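Side-chain contacts in geranyltranstransferase (Methylococcus capsulatus, PDB 3TS7), which probably catalyses the magnesium-dependent condensation of geranyl diphosphate with isopentenyl diphosphate to give farnesyl diphosphate in isoprenoid biosynthesis: residues Asp215-Cys220 and Arg291-Phe296; Ile221-Gln226 and Glu270-Ala275. All blocks are in the same frame, centred on the assembly; numbering follows the deposited sequence.

Interaction 1 of 2, residues Asp215-Cys220 and Arg291-Phe296; sequences DHYAKC and RELARF
The phenol oxygen of Tyr217 ends against the backbone of helix 288-298, where it hydrogen-bonds to the carbonyl oxygen of Leu290, just before segment 291-296. As that acceptor is a peptide carbonyl, the hydroxyl is the donor. Tyr217 OH also lies 3.4 Å from Ala294 N, but at an angle too poor for a hydrogen bond; in a regular alpha helix that N-H is directed at the carbonyl four residues earlier, the same one the phenol uses. Carbon atoms also lie close to this polar end: Tyr217 OH is 4.0 Å from Leu293 CB and 3.8 Å from Ala294 CB. The methyl also meets the ring obliquely, with Tyr217 CE1 3.9 Å from Ala294 CB.

Tyr217 can reach this far because CG stands anti to its own backbone N (chi1 166°), which carries the ring out toward helix 288-298, while Leu280 packs beside it. Alanine suits the receiving position: its single methyl packs against the ring, and its small size lets the hydroxyl come down to the main chain. The CA atoms of Tyr217 and Ala294 are 8.5 Å apart, a distance bridged by the long aromatic side chain.

On the side of helix 288-298 turned from Tyr217, charge takes over. Arg295 NH2 donates to the syn lone pair of Glu292 OE2 at 2.7 Å, with an N-H...O angle of 155° and the oxygen close to the guanidinium plane; Glu292 also packs against helix 5-27.

Tyrosine thus supplies an aromatic body for an apolar interface and a buried hydroxyl satisfied by a main-chain carbonyl, tying helix 208-237 to the backbone of helix 288-298 through a neutral hydrogen bond and apolar contacts.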
loop_
_atom_site.group_PDB
_atom_site.type_symbol
_atom_site.label_atom_id
_atom_site.label_comp_id
_atom_site.label_asym_id
_atom_site.label_seq_id
_atom_site.Cartn_x
_atom_site.Cartn_y
_atom_site.Cartn_z
ATOM N N ASP B 215 -19.423 -3.962 13.383
ATOM C CA ASP B 215 -18.079 -4.561 13.530
ATOM C C ASP B 215 -18.116 -5.982 14.112
ATOM O O ASP B 215 -17.469 -6.899 13.572
ATOM C CB ASP B 215 -17.172 -3.681 14.383
ATOM C CG ASP B 215 -15.764 -4.239 14.453
ATOM O OD1 ASP B 215 -15.099 -4.357 13.391
ATOM O OD2 ASP B 215 -15.345 -4.603 15.552
ATOM N N HIS B 216 -18.888 -6.178 15.186
ATOM C CA HIS B 216 -19.083 -7.552 15.728
ATOM C C HIS B 216 -19.735 -8.496 14.734
ATOM O O HIS B 216 -19.318 -9.652 14.617
ATOM C CB HIS B 216 -19.833 -7.549 17.075
ATOM C CG HIS B 216 -19.597 -8.792 17.880
ATOM N ND1 HIS B 216 -18.353 -9.136 18.367
ATOM C CD2 HIS B 216 -20.434 -9.790 18.255
ATOM C CE1 HIS B 216 -18.435 -10.286 19.013
ATOM N NE2 HIS B 216 -19.687 -10.702 18.964
ATOM N N TYR B 217 -20.726 -8.008 13.974
ATOM C CA TYR B 217 -21.299 -8.783 12.862
ATOM C C TYR B 217 -20.194 -9.192 11.882
ATOM O O TYR B 217 -20.116 -10.359 11.434
ATOM C CB TYR B 217 -22.398 -7.955 12.141
ATOM C CG TYR B 217 -22.822 -8.484 10.804
ATOM C CD1 TYR B 217 -23.850 -9.430 10.694
ATOM C CD2 TYR B 217 -22.205 -8.050 9.634
ATOM C CE1 TYR B 217 -24.233 -9.922 9.463
ATOM C CE2 TYR B 217 -22.586 -8.533 8.402
ATOM C CZ TYR B 217 -23.607 -9.458 8.316
ATOM O OH TYR B 217 -23.976 -9.947 7.084
ATOM N N ALA B 218 -19.362 -8.213 11.525
ATOM C CA ALA B 218 -18.279 -8.420 10.553
ATOM C C ALA B 218 -17.245 -9.446 11.053
ATOM O O ALA B 218 -16.890 -10.398 10.323
ATOM C CB ALA B 218 -17.612 -7.062 10.223
ATOM N N LYS B 219 -16.845 -9.283 12.309
ATOM C CA LYS B 219 -15.884 -10.186 12.979
ATOM C C LYS B 219 -16.393 -11.631 13.023
ATOM O O LYS B 219 -15.666 -12.574 12.669
ATOM C CB LYS B 219 -15.582 -9.687 14.398
ATOM C CG LYS B 219 -14.586 -10.579 15.156
ATOM C CD LYS B 219 -14.285 -10.048 16.529
ATOM C CE LYS B 219 -13.116 -10.806 17.166
ATOM N NZ LYS B 219 -12.791 -10.211 18.486
ATOM N N CYS B 220 -17.666 -11.789 13.409
ATOM C CA CYS B 220 -18.283 -13.116 13.517
ATOM C C CYS B 220 -18.468 -13.785 12.158
ATOM O O CYS B 220 -18.180 -14.968 12.025
ATOM C CB CYS B 220 -19.601 -13.054 14.318
ATOM S SG CYS B 220 -19.403 -12.538 16.020
ATOM N N ARG B 291 -28.726 -10.070 7.307
ATOM C CA ARG B 291 -29.144 -11.366 7.831
ATOM C C ARG B 291 -28.987 -12.451 6.774
ATOM O O ARG B 291 -28.446 -13.519 7.050
ATOM C CB ARG B 291 -30.589 -11.294 8.374
ATOM C CG ARG B 291 -30.720 -10.514 9.672
ATOM C CD ARG B 291 -32.159 -10.417 10.256
ATOM N NE ARG B 291 -32.163 -9.489 11.387
ATOM C CZ ARG B 291 -32.527 -8.210 11.339
ATOM N NH1 ARG B 291 -32.428 -7.464 12.412
ATOM N NH2 ARG B 291 -32.980 -7.666 10.221
ATOM N N GLU B 292 -29.427 -12.165 5.555
ATOM C CA GLU B 292 -29.303 -13.105 4.455
ATOM C C GLU B 292 -27.871 -13.219 3.927
ATOM O O GLU B 292 -27.431 -14.303 3.498
ATOM C CB GLU B 292 -30.238 -12.694 3.311
ATOM C CG GLU B 292 -31.721 -12.789 3.681
ATOM C CD GLU B 292 -32.210 -14.230 3.824
ATOM O OE1 GLU B 292 -33.082 -14.479 4.683
ATOM O OE2 GLU B 292 -31.732 -15.117 3.082
ATOM N N LEU B 293 -27.162 -12.096 3.922
ATOM C CA LEU B 293 -25.768 -12.084 3.483
ATOM C C LEU B 293 -24.874 -12.922 4.431
ATOM O O LEU B 293 -23.994 -13.641 3.962
ATOM C CB LEU B 293 -25.250 -10.650 3.357
ATOM C CG LEU B 293 -23.869 -10.472 2.721
ATOM C CD1 LEU B 293 -23.844 -10.993 1.265
ATOM C CD2 LEU B 293 -23.438 -9.014 2.792
ATOM N N ALA B 294 -25.121 -12.837 5.744
ATOM C CA ALA B 294 -24.465 -13.723 6.721
ATOM C C ALA B 294 -24.548 -15.203 6.320
ATOM O O ALA B 294 -23.513 -15.868 6.200
ATOM C CB ALA B 294 -25.018 -13.507 8.103
ATOM N N ARG B 295 -25.757 -15.699 6.062
ATOM C CA ARG B 295 -25.943 -17.097 5.646
ATOM C C ARG B 295 -25.213 -17.450 4.358
ATOM O O ARG B 295 -24.543 -18.477 4.286
ATOM C CB ARG B 295 -27.431 -17.483 5.541
ATOM C CG ARG B 295 -27.616 -18.882 4.931
ATOM C CD ARG B 295 -29.041 -19.379 4.806
ATOM N NE ARG B 295 -29.953 -18.413 4.198
ATOM C CZ ARG B 295 -31.198 -18.700 3.816
ATOM N NH1 ARG B 295 -31.681 -19.929 3.976
ATOM N NH2 ARG B 295 -31.971 -17.759 3.290
ATOM N N PHE B 296 -25.340 -16.590 3.352
ATOM C CA PHE B 296 -24.711 -16.800 2.053
ATOM C C PHE B 296 -23.181 -16.925 2.150
ATOM O O PHE B 296 -22.578 -17.831 1.566
ATOM C CB PHE B 296 -25.090 -15.650 1.105
ATOM C CG PHE B 296 -24.389 -15.707 -0.215
ATOM C CD1 PHE B 296 -23.247 -14.946 -0.445
ATOM C CD2 PHE B 296 -24.856 -16.541 -1.230
ATOM C CE1 PHE B 296 -22.573 -15.017 -1.671
ATOM C CE2 PHE B 296 -24.201 -16.604 -2.463
ATOM C CZ PHE B 296 -23.053 -15.846 -2.680
#

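Interaction 2 of 2, residues Ile221-Gln226 and Glu270-Ala275; sequences IGLAFQ and EEMHEA
No ring comes between Ala224 and Met272, the pair that meets here; the flat groups lie to the sides. Phe225 is carried on the far flank of helix 208-237, with Gln226 CG 3.7 Å above the plane of one face of the Phe225 ring, toward the rim, and Ile221 O at its edge, in plane; it packs on Thr188 and Ile192 of helix 177-201. The His273 side chain packs on Ile298 of helix 288-298, while His273 N is 4.4 Å from Ala224 CB.

The contact itself is aliphatic. Ala224 CB sits 3.7 Å from Met272 CB, and the CA atoms of these two residues are only 5.6 Å apart, a closeness that a bare methyl permits. The Met272 CB points at helix 208-237, but CG is anti to the carbonyl carbon (chi1 -72°) and the chain bends again beyond it, so the thioether turns away from Ala224, to the side where Leu223 lies. Met272 SD is then 4.4 Å from Leu223 CD1, a flexible, polarisable group fitted loosely alongside a branched one.

The segments run nearly antiparallel, at 154°, with their axes 8.5 Å apart at closest approach. Such side-by-side helix packing belongs to the all-helical fold of trans-prenyltransferases, in which helix 208-237 continues beyond this contact into the second aspartate-rich motif, the DDxxD sequence that in relatives helps bind magnesium.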
loop_
_atom_site.group_PDB
_atom_site.type_symbol
_atom_site.label_atom_id
_atom_site.label_comp_id
_atom_site.label_asym_id
_atom_site.label_seq_id
_atom_site.Cartn_x
_atom_site.Cartn_y
_atom_site.Cartn_z
ATOM N N ILE B 221 -18.902 -13.061 11.119
ATOM C CA ILE B 221 -19.005 -13.748 9.828
ATOM C C ILE B 221 -17.632 -14.129 9.236
ATOM O O ILE B 221 -17.505 -15.164 8.574
ATOM C CB ILE B 221 -19.901 -13.047 8.765
ATOM C CG1 ILE B 221 -19.253 -11.801 8.197
ATOM C CG2 ILE B 221 -21.317 -12.738 9.329
ATOM C CD1 ILE B 221 -20.155 -11.097 7.180
ATOM N N GLY B 222 -16.624 -13.297 9.503
ATOM C CA GLY B 222 -15.265 -13.535 9.024
ATOM C C GLY B 222 -14.722 -14.829 9.627
ATOM O O GLY B 222 -14.175 -15.667 8.919
ATOM N N LEU B 223 -14.915 -15.003 10.928
ATOM C CA LEU B 223 -14.413 -16.203 11.595
ATOM C C LEU B 223 -15.180 -17.436 11.152
ATOM O O LEU B 223 -14.584 -18.454 10.797
ATOM C CB LEU B 223 -14.478 -16.042 13.114
ATOM C CG LEU B 223 -13.327 -15.246 13.723
ATOM C CD1 LEU B 223 -13.714 -14.754 15.093
ATOM C CD2 LEU B 223 -12.015 -16.075 13.761
ATOM N N ALA B 224 -16.506 -17.310 11.133
ATOM C CA ALA B 224 -17.397 -18.404 10.785
ATOM C C ALA B 224 -17.151 -18.976 9.387
ATOM O O ALA B 224 -17.140 -20.186 9.222
ATOM C CB ALA B 224 -18.871 -17.972 10.948
ATOM N N PHE B 225 -16.924 -18.131 8.379
ATOM C CA PHE B 225 -16.810 -18.674 7.006
ATOM C C PHE B 225 -15.525 -19.477 6.758
ATOM O O PHE B 225 -15.501 -20.448 5.976
ATOM C CB PHE B 225 -17.080 -17.601 5.918
ATOM C CG PHE B 225 -15.842 -16.943 5.346
ATOM C CD1 PHE B 225 -15.199 -17.483 4.235
ATOM C CD2 PHE B 225 -15.354 -15.763 5.879
ATOM C CE1 PHE B 225 -14.056 -16.874 3.681
ATOM C CE2 PHE B 225 -14.209 -15.144 5.332
ATOM C CZ PHE B 225 -13.568 -15.699 4.238
ATOM N N GLN B 226 -14.461 -19.081 7.435
ATOM C CA GLN B 226 -13.224 -19.838 7.335
ATOM C C GLN B 226 -13.283 -21.157 8.115
ATOM O O GLN B 226 -12.711 -22.143 7.675
ATOM C CB GLN B 226 -12.045 -18.983 7.727
ATOM C CG GLN B 226 -11.752 -17.939 6.677
ATOM C CD GLN B 226 -10.552 -17.135 7.024
ATOM O OE1 GLN B 226 -10.487 -16.520 8.087
ATOM N NE2 GLN B 226 -9.575 -17.138 6.139
ATOM N N GLU B 270 -21.482 -22.439 13.891
ATOM C CA GLU B 270 -22.872 -22.172 14.258
ATOM C C GLU B 270 -22.987 -21.113 15.349
ATOM O O GLU B 270 -23.811 -20.197 15.242
ATOM C CB GLU B 270 -23.602 -23.485 14.622
ATOM C CG GLU B 270 -24.938 -23.333 15.388
ATOM C CD GLU B 270 -26.013 -22.548 14.618
ATOM O OE1 GLU B 270 -25.976 -22.521 13.377
ATOM O OE2 GLU B 270 -26.912 -21.969 15.263
ATOM N N GLU B 271 -22.130 -21.197 16.367
ATOM C CA GLU B 271 -22.126 -20.220 17.461
ATOM C C GLU B 271 -21.733 -18.807 16.988
ATOM O O GLU B 271 -22.272 -17.802 17.451
ATOM C CB GLU B 271 -21.173 -20.680 18.573
ATOM C CG GLU B 271 -21.140 -19.767 19.804
ATOM C CD GLU B 271 -19.930 -20.024 20.713
ATOM O OE1 GLU B 271 -19.804 -19.329 21.748
ATOM O OE2 GLU B 271 -19.108 -20.915 20.397
ATOM N N MET B 272 -20.783 -18.749 16.076
ATOM C CA MET B 272 -20.374 -17.482 15.477
ATOM C C MET B 272 -21.510 -16.896 14.625
ATOM O O MET B 272 -21.784 -15.686 14.682
ATOM C CB MET B 272 -19.113 -17.710 14.638
ATOM C CG MET B 272 -17.826 -17.962 15.454
ATOM S SD MET B 272 -17.451 -16.518 16.473
ATOM C CE MET B 272 -17.873 -17.079 18.138
ATOM N N HIS B 273 -22.155 -17.769 13.852
ATOM C CA HIS B 273 -23.304 -17.412 13.035
ATOM C C HIS B 273 -24.421 -16.801 13.890
ATOM O O HIS B 273 -24.974 -15.758 13.523
ATOM C CB HIS B 273 -23.792 -18.603 12.208
ATOM C CG HIS B 273 -24.706 -18.228 11.081
ATOM N ND1 HIS B 273 -25.013 -19.098 10.052
ATOM C CD2 HIS B 273 -25.357 -17.070 10.802
ATOM C CE1 HIS B 273 -25.829 -18.496 9.201
ATOM N NE2 HIS B 273 -26.057 -17.268 9.636
ATOM N N GLU B 274 -24.716 -17.415 15.035
ATOM C CA GLU B 274 -25.677 -16.869 15.989
ATOM C C GLU B 274 -25.308 -15.507 16.523
ATOM O O GLU B 274 -26.174 -14.659 16.692
ATOM C CB GLU B 274 -25.859 -17.806 17.196
ATOM C CG GLU B 274 -26.437 -19.164 16.825
ATOM C CD GLU B 274 -26.336 -20.192 17.945
ATOM O OE1 GLU B 274 -26.490 -21.396 17.653
ATOM O OE2 GLU B 274 -26.124 -19.807 19.114
ATOM N N ALA B 275 -24.029 -15.324 16.849
ATOM C CA ALA B 275 -23.553 -14.067 17.399
ATOM C C ALA B 275 -23.621 -12.944 16.330
ATOM O O ALA B 275 -23.941 -11.814 16.663
ATOM C CB ALA B 275 -22.120 -14.223 17.941
#

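Both contacts use helix 208-237, which meets helix 288-298 in interaction 1 and, about two turns further on, helix 262-279 in interaction 2; the latter two helices follow each other in the chain. Interaction 1 is fully buried and includes a polar component, a hydroxyl that needs a partner inside the protein. Interaction 2 is partly buried and purely apolar, its small alanine bringing the backbones closer than the long tyrosine does. Their centres are 7 Å apart and the contacts merge: Cys220 SG packs on Ala275 CB at 3.7 Å, and Ala294 CB on Ile221 CG2 at 4.0 Å, making one continuous three-helix interface.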